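Local coordinates for protein SusD homolog (Bacteroides thetaiotaomicron, PDB 3EHM) that probably binds mucin O-glycans at the bacterial surface as a SusD-like outer membrane lipoprotein, so that a human gut symbiont can use them, at residues 52-57 / 259-263; 68-72 / 314-319; 311-315 / 465-469; 323-328 / 402-406. All coordinates share one frame; numbering follows the deposited sequence.

In the fold
From the N terminus, the first of the four contacts involves helix 47-57: contact 1 closes a loop of about 200 residues by laying the end of that helix on residues 259-263, which lead into helix 261-266. Contact 2 opens just beyond, at the end of strand 67-69, and closes at 314-319, so contacts 1 and 2 cross, and they also touch. Contact 3 starts where contact 2 ends, sharing Asn314 and Ser315, and carries the link to the loop ahead of helix 472-475. Contact 4 is nested inside the loop closed by contact 3, joining two loops on the chain's periphery; Tyr402 OH and Ala311 N connect it to contact 3, and it also packs on contact 2.

Contact 1: 52-57 / 259-263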
loop_
_atom_site.group_PDB
_atom_site.type_symbol
_atom_site.label_atom_id
_atom_site.label_comp_id
_atom_site.label_asym_id
_atom_site.label_seq_id
_atom_site.Cartn_x
_atom_site.Cartn_y
_atom_site.Cartn_z
ATOM N N LEU A 52 6.199 -6.665 9.254
ATOM C CA LEU A 52 5.820 -5.392 8.638
ATOM C C LEU A 52 7.009 -4.740 7.936
ATOM O O LEU A 52 6.840 -4.017 6.953
ATOM C CB LEU A 52 5.261 -4.437 9.690
ATOM C CG LEU A 52 4.660 -3.149 9.123
ATOM C CD1 LEU A 52 3.418 -3.496 8.303
ATOM C CD2 LEU A 52 4.304 -2.203 10.252
ATOM N N GLN A 53 8.210 -4.983 8.449
ATOM C CA GLN A 53 9.414 -4.436 7.826
ATOM C C GLN A 53 9.512 -4.988 6.412
ATOM O O GLN A 53 9.766 -4.258 5.446
ATOM C CB GLN A 53 10.663 -4.860 8.598
ATOM C CG GLN A 53 11.140 -3.869 9.636
ATOM C CD GLN A 53 12.536 -4.193 10.132
ATOM O OE1 GLN A 53 13.257 -3.313 10.607
ATOM N NE2 GLN A 53 12.922 -5.460 10.033
ATOM N N ASN A 54 9.295 -6.294 6.312
ATOM C CA ASN A 54 9.367 -7.032 5.057
ATOM C C ASN A 54 8.312 -6.606 4.041
ATOM O O ASN A 54 8.596 -6.504 2.847
ATOM C CB ASN A 54 9.229 -8.532 5.358
ATOM C CG ASN A 54 9.260 -9.392 4.107
ATOM O OD1 ASN A 54 8.350 -10.192 3.868
ATOM N ND2 ASN A 54 10.312 -9.244 3.310
ATOM N N THR A 55 7.098 -6.339 4.511
ATOM C CA THR A 55 6.014 -5.959 3.611
ATOM C C THR A 55 5.874 -4.465 3.341
ATOM O O THR A 55 5.646 -4.060 2.202
ATOM C CB THR A 55 4.647 -6.448 4.147
ATOM O OG1 THR A 55 4.313 -5.724 5.340
ATOM C CG2 THR A 55 4.695 -7.933 4.470
ATOM N N ASP A 56 6.027 -3.652 4.383
ATOM C CA ASP A 56 5.828 -2.211 4.262
ATOM C C ASP A 56 6.973 -1.235 4.542
ATOM O O ASP A 56 7.236 -0.330 3.749
ATOM C CB ASP A 56 4.666 -1.789 5.175
ATOM C CG ASP A 56 3.312 -2.303 4.706
ATOM O OD1 ASP A 56 3.141 -3.526 4.496
ATOM O OD2 ASP A 56 2.400 -1.462 4.569
ATOM N N LEU A 57 7.639 -1.412 5.674
ATOM C CA LEU A 57 8.664 -0.472 6.106
ATOM C C LEU A 57 10.008 -0.350 5.401
ATOM O O LEU A 57 10.381 0.749 4.998
ATOM C CB LEU A 57 8.901 -0.654 7.605
ATOM C CG LEU A 57 7.630 -0.734 8.454
ATOM C CD1 LEU A 57 8.019 -0.692 9.928
ATOM C CD2 LEU A 57 6.683 0.421 8.123
ATOM N N SER A 259 2.625 -2.565 14.883
ATOM C CA SER A 259 3.832 -3.195 14.371
ATOM C C SER A 259 4.909 -2.302 13.767
ATOM O O SER A 259 5.947 -2.800 13.334
ATOM C CB SER A 259 3.437 -4.292 13.380
ATOM O OG SER A 259 2.316 -3.888 12.612
HETATM N N MSE A 260 4.678 -0.995 13.727
HETATM C CA MSE A 260 5.694 -0.082 13.210
HETATM C C MSE A 260 6.678 0.267 14.326
HETATM O O MSE A 260 7.786 0.734 14.072
HETATM C CB MSE A 260 5.064 1.223 12.713
HETATM C CG MSE A 260 4.184 1.105 11.498
HETATM SE SE MSE A 260 3.531 2.880 11.024
HETATM C CE MSE A 260 5.221 3.638 10.461
ATOM N N LEU A 261 6.274 0.040 15.570
ATOM C CA LEU A 261 7.129 0.379 16.702
ATOM C C LEU A 261 8.486 -0.320 16.739
ATOM O O LEU A 261 9.507 0.318 17.002
ATOM C CB LEU A 261 6.378 0.135 18.014
ATOM C CG LEU A 261 5.221 1.112 18.241
ATOM C CD1 LEU A 261 4.514 0.788 19.553
ATOM C CD2 LEU A 261 5.765 2.535 18.273
ATOM N N ALA A 262 8.508 -1.621 16.480
ATOM C CA ALA A 262 9.770 -2.358 16.499
ATOM C C ALA A 262 10.832 -1.695 15.616
ATOM O O ALA A 262 11.939 -1.413 16.073
ATOM C CB ALA A 262 9.543 -3.798 16.053
ATOM N N SER A 263 10.500 -1.435 14.356
ATOM C CA SER A 263 11.469 -0.825 13.452
ATOM C C SER A 263 11.743 0.655 13.727
ATOM O O SER A 263 12.866 1.128 13.541
ATOM C CB SER A 263 11.027 -1.004 11.998
ATOM O OG SER A 263 12.051 -0.564 11.122
#
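Leu52 O is gripped by two backbone N-H groups, from Asp56 N at 2.7 Å and Leu57 N at 3.0 Å, which arrive on opposite faces of the carbonyl plane. This is the widened, pi-type last turn of helix 47-57 in the SusD-like fold, and both Leu52 and Leu57 point from it toward 259-263. Leu52 has CG anti to its backbone nitrogen (chi1 -172°), which brings CD2 up against selenomethionine Met260 CG at 3.5 Å and beside Ser259 OG. That hydroxyl is itself tied to the carbonyl of Pro38. Leu57 comes in one turn later: CD1 packs on Ser263 CB at 3.7 Å, while CD2 looks at Met260 CE from 4.2 Å. Phe67, on strand 67-69, touches both Leu57 and Met260 and extends this apolar packing. Gln53 lies alongside Ser263, its CG 3.7 Å from Ser263 CB. An alanine at Gln53 would remove the chain beyond CB and is likely to open a gap next to Ser263. The contact is buried throughout, and at its far end Ser263 OG finds its hydrogen-bond partner in Thr270 OG1.

Contact 2: 68-72 / 314-319; sequences GNNNN and NSKSKS
Asn70 and Ser319 are joined by two hydrogen bonds that use both ends of one amide. Ser319 N donates to Asn70 OD1 at 3.1 Å, tilted 27° from the carbonyl plane. Asn70 ND2 returns a bond to Ser319 O, in that carbonyl's plane and nearly in its own amide plane. The side chain thus meets the N-H and C=O of a single residue, as a backbone neighbour would. A leucine at Asn70 would probably leave both Ser319 groups without these mates. Farther along, Asn72 ND2 donates to Ser315 O at 3.0 Å, from above that carbonyl plane. Asn72 CG sits between its own backbone N and carbonyl carbon (chi1 63°), which swings the amide across the 314-319 loop. Asn70 O is buried, and no conventional hydrogen-bond donor reaches it; Lys318 CA lies 3.2 Å away in a CH...O contact. Around this shell, one water bridges Asn69 N and Asn314 N, and another joins Asn69 ND2 to Asn71 O and Asn314 O. Second-shell carbonyl Asn268 O takes a bond from Asn70 ND2, while Gly74 N donates to Asn72 OD1. Asn70 itself centres an inverse gamma turn, closed by a weak Asn71 N to Asn69 O bond, where strand 67-69 gives way to loop.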
loop_
_atom_site.group_PDB
_atom_site.type_symbol
_atom_site.label_atom_id
_atom_site.label_comp_id
_atom_site.label_asym_id
_atom_site.label_seq_id
_atom_site.Cartn_x
_atom_site.Cartn_y
_atom_site.Cartn_z
ATOM N N GLY A 68 12.649 5.982 5.169
ATOM C CA GLY A 68 14.055 5.921 4.818
ATOM C C GLY A 68 14.663 4.976 5.839
ATOM O O GLY A 68 14.288 5.030 7.010
ATOM N N ASN A 69 15.578 4.106 5.417
ATOM C CA ASN A 69 16.191 3.148 6.335
ATOM C C ASN A 69 17.511 3.623 6.943
ATOM O O ASN A 69 18.387 4.123 6.232
ATOM C CB ASN A 69 16.473 1.812 5.630
ATOM C CG ASN A 69 15.242 1.199 4.986
ATOM O OD1 ASN A 69 14.178 1.104 5.603
ATOM N ND2 ASN A 69 15.393 0.754 3.740
ATOM N N ASN A 70 17.652 3.453 8.256
ATOM C CA ASN A 70 18.892 3.801 8.949
ATOM C C ASN A 70 19.683 2.495 9.002
ATOM O O ASN A 70 20.034 2.000 10.075
ATOM C CB ASN A 70 18.594 4.312 10.365
ATOM C CG ASN A 70 19.851 4.512 11.203
ATOM O OD1 ASN A 70 20.935 4.788 10.679
ATOM N ND2 ASN A 70 19.703 4.392 12.520
ATOM N N ASN A 71 19.948 1.940 7.823
ATOM C CA ASN A 71 20.674 0.678 7.701
ATOM C C ASN A 71 20.718 0.287 6.225
ATOM O O ASN A 71 19.948 0.806 5.424
ATOM C CB ASN A 71 19.929 -0.408 8.500
ATOM C CG ASN A 71 20.802 -1.602 8.842
ATOM O OD1 ASN A 71 20.461 -2.395 9.725
ATOM N ND2 ASN A 71 21.921 -1.744 8.148
ATOM N N ASN A 72 21.632 -0.608 5.862
ATOM C CA ASN A 72 21.705 -1.088 4.489
ATOM C C ASN A 72 21.764 -2.610 4.517
ATOM O O ASN A 72 21.770 -3.264 3.473
ATOM C CB ASN A 72 22.919 -0.510 3.742
ATOM C CG ASN A 72 24.247 -0.923 4.346
ATOM O OD1 ASN A 72 24.317 -1.821 5.190
ATOM N ND2 ASN A 72 25.317 -0.271 3.900
ATOM N N ASN A 314 18.797 3.562 1.142
ATOM C CA ASN A 314 20.005 4.050 1.795
ATOM C C ASN A 314 21.184 3.122 1.536
ATOM O O ASN A 314 21.051 1.905 1.636
ATOM C CB ASN A 314 19.756 4.159 3.303
ATOM C CG ASN A 314 20.900 4.830 4.049
ATOM O OD1 ASN A 314 20.846 4.978 5.268
ATOM N ND2 ASN A 314 21.931 5.243 3.328
ATOM N N SER A 315 22.337 3.698 1.205
ATOM C CA SER A 315 23.524 2.898 0.938
ATOM C C SER A 315 24.467 2.897 2.135
ATOM O O SER A 315 25.461 2.176 2.146
ATOM C CB SER A 315 24.260 3.428 -0.297
ATOM O OG SER A 315 24.799 4.715 -0.057
ATOM N N LYS A 316 24.140 3.689 3.151
ATOM C CA LYS A 316 24.970 3.786 4.350
ATOM C C LYS A 316 24.603 2.795 5.451
ATOM O O LYS A 316 23.447 2.385 5.582
ATOM C CB LYS A 316 24.902 5.206 4.917
ATOM C CG LYS A 316 26.044 6.126 4.497
ATOM C CD LYS A 316 26.133 6.296 2.994
ATOM C CE LYS A 316 27.218 7.311 2.623
ATOM N NZ LYS A 316 28.578 6.934 3.126
ATOM N N SER A 317 25.600 2.420 6.248
ATOM C CA SER A 317 25.397 1.497 7.359
ATOM C C SER A 317 24.589 2.177 8.459
ATOM O O SER A 317 24.489 3.402 8.503
ATOM C CB SER A 317 26.747 1.053 7.935
ATOM O OG SER A 317 27.487 0.314 6.981
ATOM N N LYS A 318 24.012 1.377 9.349
ATOM C CA LYS A 318 23.239 1.917 10.460
ATOM C C LYS A 318 24.164 2.729 11.362
ATOM O O LYS A 318 25.319 2.371 11.547
ATOM C CB LYS A 318 22.621 0.780 11.276
ATOM C CG LYS A 318 21.859 1.256 12.507
ATOM C CD LYS A 318 21.336 0.087 13.324
ATOM C CE LYS A 318 20.579 0.574 14.548
ATOM N NZ LYS A 318 20.168 -0.551 15.433
ATOM N N SER A 319 23.657 3.822 11.921
ATOM C CA SER A 319 24.451 4.652 12.820
ATOM C C SER A 319 23.582 5.125 13.981
ATOM O O SER A 319 22.360 5.230 13.849
ATOM C CB SER A 319 25.028 5.853 12.073
ATOM O OG SER A 319 25.771 6.678 12.955
HETATM O O HOH W 1 16.399 4.152 2.666
HETATM O O HOH W 2 18.296 0.643 2.841
HETATM O O HOH W 3 22.403 5.089 8.077
HETATM O O HOH W 4 26.088 -2.281 7.057
HETATM O O HOH W 5 28.067 -1.079 4.107
#

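Contact 3: 311-315 / 465-469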
loop_
_atom_site.group_PDB
_atom_site.type_symbol
_atom_site.label_atom_id
_atom_site.label_comp_id
_atom_site.label_asym_id
_atom_site.label_seq_id
_atom_site.Cartn_x
_atom_site.Cartn_y
_atom_site.Cartn_z
ATOM N N ALA A 311 17.272 9.276 2.828
ATOM C CA ALA A 311 17.088 8.968 1.416
ATOM C C ALA A 311 16.592 7.552 1.153
ATOM O O ALA A 311 16.796 6.646 1.965
ATOM C CB ALA A 311 18.384 9.224 0.663
ATOM N N PRO A 312 15.916 7.348 0.012
ATOM C CA PRO A 312 15.400 6.020 -0.329
ATOM C C PRO A 312 16.533 5.070 -0.679
ATOM O O PRO A 312 17.553 5.485 -1.234
ATOM C CB PRO A 312 14.484 6.300 -1.512
ATOM C CG PRO A 312 15.174 7.434 -2.194
ATOM C CD PRO A 312 15.569 8.327 -1.033
ATOM N N THR A 313 16.348 3.798 -0.341
ATOM C CA THR A 313 17.345 2.771 -0.613
ATOM C C THR A 313 18.720 3.259 -0.151
ATOM O O THR A 313 19.669 3.356 -0.932
ATOM C CB THR A 313 17.345 2.415 -2.121
ATOM O OG1 THR A 313 16.000 2.125 -2.534
ATOM C CG2 THR A 313 18.203 1.185 -2.392
ATOM N N ASN A 314 18.797 3.562 1.142
ATOM C CA ASN A 314 20.005 4.050 1.795
ATOM C C ASN A 314 21.184 3.122 1.536
ATOM O O ASN A 314 21.051 1.905 1.636
ATOM C CB ASN A 314 19.756 4.159 3.303
ATOM C CG ASN A 314 20.900 4.830 4.049
ATOM O OD1 ASN A 314 20.846 4.978 5.268
ATOM N ND2 ASN A 314 21.931 5.243 3.328
ATOM N N SER A 315 22.337 3.698 1.205
ATOM C CA SER A 315 23.524 2.898 0.938
ATOM C C SER A 315 24.467 2.897 2.135
ATOM O O SER A 315 25.461 2.176 2.146
ATOM C CB SER A 315 24.260 3.428 -0.297
ATOM O OG SER A 315 24.799 4.715 -0.057
HETATM N N MSE A 465 12.099 10.356 -5.283
HETATM C CA MSE A 465 13.509 10.652 -5.077
HETATM C C MSE A 465 14.169 9.365 -5.566
HETATM O O MSE A 465 13.688 8.272 -5.264
HETATM C CB MSE A 465 13.803 10.849 -3.583
HETATM C CG MSE A 465 13.185 12.103 -2.969
HETATM SE SE MSE A 465 14.280 13.675 -3.250
HETATM C CE MSE A 465 13.328 14.927 -2.115
ATOM N N LYS A 466 15.255 9.485 -6.322
ATOM C CA LYS A 466 15.940 8.309 -6.850
ATOM C C LYS A 466 16.654 7.541 -5.746
ATOM O O LYS A 466 17.051 8.116 -4.735
ATOM C CB LYS A 466 16.958 8.735 -7.909
ATOM C CG LYS A 466 18.094 9.562 -7.337
ATOM C CD LYS A 466 18.989 10.146 -8.418
ATOM C CE LYS A 466 20.066 11.024 -7.794
ATOM N NZ LYS A 466 20.420 12.169 -8.687
ATOM N N PRO A 467 16.837 6.225 -5.927
ATOM C CA PRO A 467 17.522 5.446 -4.895
ATOM C C PRO A 467 18.956 5.934 -4.690
ATOM O O PRO A 467 19.633 6.313 -5.639
ATOM C CB PRO A 467 17.452 4.018 -5.436
ATOM C CG PRO A 467 17.416 4.218 -6.930
ATOM C CD PRO A 467 16.468 5.377 -7.074
HETATM N N MSE A 468 19.411 5.927 -3.444
HETATM C CA MSE A 468 20.759 6.375 -3.128
HETATM C C MSE A 468 21.791 5.325 -3.524
HETATM O O MSE A 468 22.884 5.657 -3.976
HETATM C CB MSE A 468 20.865 6.672 -1.638
HETATM C CG MSE A 468 22.207 7.205 -1.218
HETATM SE SE MSE A 468 22.265 7.571 0.669
HETATM C CE MSE A 468 20.477 7.095 1.196
ATOM N N ASP A 469 21.433 4.057 -3.339
ATOM C CA ASP A 469 22.302 2.937 -3.688
ATOM C C ASP A 469 22.188 2.693 -5.190
ATOM O O ASP A 469 21.299 1.977 -5.648
ATOM C CB ASP A 469 21.865 1.688 -2.918
ATOM C CG ASP A 469 22.726 0.477 -3.222
ATOM O OD1 ASP A 469 23.749 0.621 -3.933
ATOM O OD2 ASP A 469 22.375 -0.620 -2.739
#
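Met468 N donates to Pro312 O at 2.9 Å, and Asp469 N to Thr313 O at 3.1 Å. These two bonds, both donated by 465-469, join two irregular loops running in the same direction, tying together in the SusD-like fold the loop after strand 304-306 and the one leading to helix 472-475. The selenomethionine side chain of Met468 then leans over the 311-315 loop. Its CB rests against the two accepting carbonyls, 3.5 Å from Pro312 O. CG, anti to the backbone nitrogen (chi1 -177°), passes Ser315 OG at 3.8 Å. SE follows close to the same hydroxyl and lies alongside the Asn314 side chain. The modelled CE sits too close to Ala311 and Asn314 to be trusted, so the position of that methyl is doubtful. On the other side of the join, Thr313 and Pro467 lie side by side and point the same way, CB to CB at 3.7 Å. Thr313 OG1 has its own partner in Trp81 NE1. Pro312 meets Met465 at about a right angle, its CG 3.9 Å from Met465 CB. Asp469 completes the join: Thr313 CG2 packs on its CB at 3.7 Å, while OD2 forms a salt bridge with Arg475 and OD1 caps Ala471 N.

Contact 4: 323-328 / 402-406; sequences YSAKFA and YKYGT
Tyr404 lays one face of its ring on the backbone of Ala325, and the rest of the contact is arranged round that ring. Ala325 CA stands 3.9 Å from the ring centroid, only 12° off the normal, a CH-pi contact almost over the centre. The opposite face carries CG of the preceding residue, Lys403, set toward the rim, so the ring is sandwiched between a backbone carbon and an aliphatic chain. Tyr404 CG lies anti to its own carbonyl carbon, beside the backbone N (chi1 -50°), and this throws the ring across to the 323-328 loop. At the edge, near the ring plane, Tyr323 O approaches CD2 of Tyr404 at 3.5 Å. Ala328 CB comes in obliquely, 3.6 Å from Tyr404 CE1, and its methyl also reaches the phenol oxygen.

The loop that receives the ring is shaped in part by an ST turn, with Lys326 N donating to Ser324 OG; that hydroxyl is also bonded to Thr321 O. Lys403 is placed by cation-pi contacts with Phe308 and Tyr297, and Tyr323 meets Tyr297 edge-to-face.

No direct hydrogen bond joins the two loops; water does that work. One water donates to both Tyr323 O and Lys403 O. Another accepts from Tyr404 OH at 2.7 Å and donates to Ser324 O at 2.7 Å. The chemistry implies a union of two peripheral loops that rests on ring packing, with the phenol donating its hydrogen bond to a bridging water instead of directly to the other loop.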
loop_
_atom_site.group_PDB
_atom_site.type_symbol
_atom_site.label_atom_id
_atom_site.label_comp_id
_atom_site.label_asym_id
_atom_site.label_seq_id
_atom_site.Cartn_x
_atom_site.Cartn_y
_atom_site.Cartn_z
ATOM N N TYR A 323 24.574 12.710 15.226
ATOM C CA TYR A 323 24.568 13.237 13.861
ATOM C C TYR A 323 24.039 12.190 12.879
ATOM O O TYR A 323 24.078 12.399 11.669
ATOM C CB TYR A 323 25.990 13.620 13.431
ATOM C CG TYR A 323 26.570 14.841 14.110
ATOM C CD1 TYR A 323 26.090 16.118 13.825
ATOM C CD2 TYR A 323 27.618 14.720 15.022
ATOM C CE1 TYR A 323 26.643 17.250 14.428
ATOM C CE2 TYR A 323 28.177 15.845 15.634
ATOM C CZ TYR A 323 27.684 17.103 15.331
ATOM O OH TYR A 323 28.234 18.214 15.930
ATOM N N SER A 324 23.541 11.072 13.399
ATOM C CA SER A 324 23.065 9.981 12.549
ATOM C C SER A 324 21.571 9.955 12.264
ATOM O O SER A 324 20.794 10.700 12.856
ATOM C CB SER A 324 23.449 8.644 13.172
ATOM O OG SER A 324 22.608 8.373 14.279
ATOM N N ALA A 325 21.176 9.055 11.366
ATOM C CA ALA A 325 19.777 8.907 10.996
ATOM C C ALA A 325 18.967 8.377 12.175
ATOM O O ALA A 325 17.739 8.358 12.126
ATOM C CB ALA A 325 19.643 7.974 9.792
ATOM N N LYS A 326 19.645 7.942 13.233
ATOM C CA LYS A 326 18.921 7.453 14.398
ATOM C C LYS A 326 18.047 8.589 14.902
ATOM O O LYS A 326 16.961 8.362 15.434
ATOM C CB LYS A 326 19.875 7.003 15.513
ATOM C CG LYS A 326 19.145 6.664 16.816
ATOM C CD LYS A 326 20.051 6.056 17.877
ATOM C CE LYS A 326 19.275 5.810 19.172
ATOM N NZ LYS A 326 20.098 5.125 20.211
ATOM N N PHE A 327 18.518 9.818 14.717
ATOM C CA PHE A 327 17.770 10.979 15.165
ATOM C C PHE A 327 17.125 11.804 14.062
ATOM O O PHE A 327 16.823 12.984 14.248
ATOM C CB PHE A 327 18.663 11.849 16.045
ATOM C CG PHE A 327 19.214 11.109 17.223
ATOM C CD1 PHE A 327 20.470 10.517 17.165
ATOM C CD2 PHE A 327 18.439 10.932 18.368
ATOM C CE1 PHE A 327 20.947 9.753 18.230
ATOM C CE2 PHE A 327 18.908 10.171 19.433
ATOM C CZ PHE A 327 20.165 9.580 19.362
ATOM N N ALA A 328 16.918 11.180 12.907
ATOM C CA ALA A 328 16.255 11.851 11.799
ATOM C C ALA A 328 14.780 11.838 12.187
ATOM O O ALA A 328 14.407 11.196 13.172
ATOM C CB ALA A 328 16.465 11.071 10.505
ATOM N N TYR A 402 20.895 17.355 2.790
ATOM C CA TYR A 402 20.917 15.977 3.265
ATOM C C TYR A 402 22.115 15.803 4.192
ATOM O O TYR A 402 23.256 15.998 3.789
ATOM C CB TYR A 402 21.007 14.996 2.099
ATOM C CG TYR A 402 20.756 13.575 2.540
ATOM C CD1 TYR A 402 19.534 13.217 3.108
ATOM C CD2 TYR A 402 21.744 12.598 2.426
ATOM C CE1 TYR A 402 19.298 11.925 3.554
ATOM C CE2 TYR A 402 21.519 11.294 2.870
ATOM C CZ TYR A 402 20.294 10.967 3.434
ATOM O OH TYR A 402 20.060 9.691 3.888
ATOM N N LYS A 403 21.856 15.418 5.433
ATOM C CA LYS A 403 22.933 15.284 6.401
ATOM C C LYS A 403 23.458 13.890 6.719
ATOM O O LYS A 403 24.355 13.752 7.547
ATOM C CB LYS A 403 22.519 15.981 7.699
ATOM C CG LYS A 403 21.023 15.919 7.975
ATOM C CD LYS A 403 20.651 16.607 9.281
ATOM C CE LYS A 403 20.929 18.105 9.258
ATOM N NZ LYS A 403 19.969 18.868 8.417
ATOM N N TYR A 404 22.939 12.863 6.059
ATOM C CA TYR A 404 23.385 11.504 6.355
ATOM C C TYR A 404 24.181 10.839 5.240
ATOM O O TYR A 404 24.121 9.623 5.060
ATOM C CB TYR A 404 22.174 10.650 6.730
ATOM C CG TYR A 404 21.311 11.319 7.775
ATOM C CD1 TYR A 404 19.973 11.611 7.520
ATOM C CD2 TYR A 404 21.850 11.712 9.000
ATOM C CE1 TYR A 404 19.192 12.285 8.455
ATOM C CE2 TYR A 404 21.078 12.388 9.945
ATOM C CZ TYR A 404 19.753 12.672 9.664
ATOM O OH TYR A 404 18.992 13.358 10.579
ATOM N N GLY A 405 24.941 11.641 4.503
ATOM C CA GLY A 405 25.740 11.099 3.424
ATOM C C GLY A 405 25.662 11.967 2.190
ATOM O O GLY A 405 25.136 13.076 2.241
ATOM N N THR A 406 26.185 11.460 1.079
ATOM C CA THR A 406 26.183 12.196 -0.176
ATOM C C THR A 406 24.989 11.805 -1.034
ATOM O O THR A 406 24.965 10.727 -1.628
ATOM C CB THR A 406 27.473 11.928 -0.965
ATOM O OG1 THR A 406 28.596 12.388 -0.201
ATOM C CG2 THR A 406 27.444 12.650 -2.296
HETATM O O HOH W 6 25.886 12.086 9.494
HETATM O O HOH W 7 20.490 13.412 12.840
#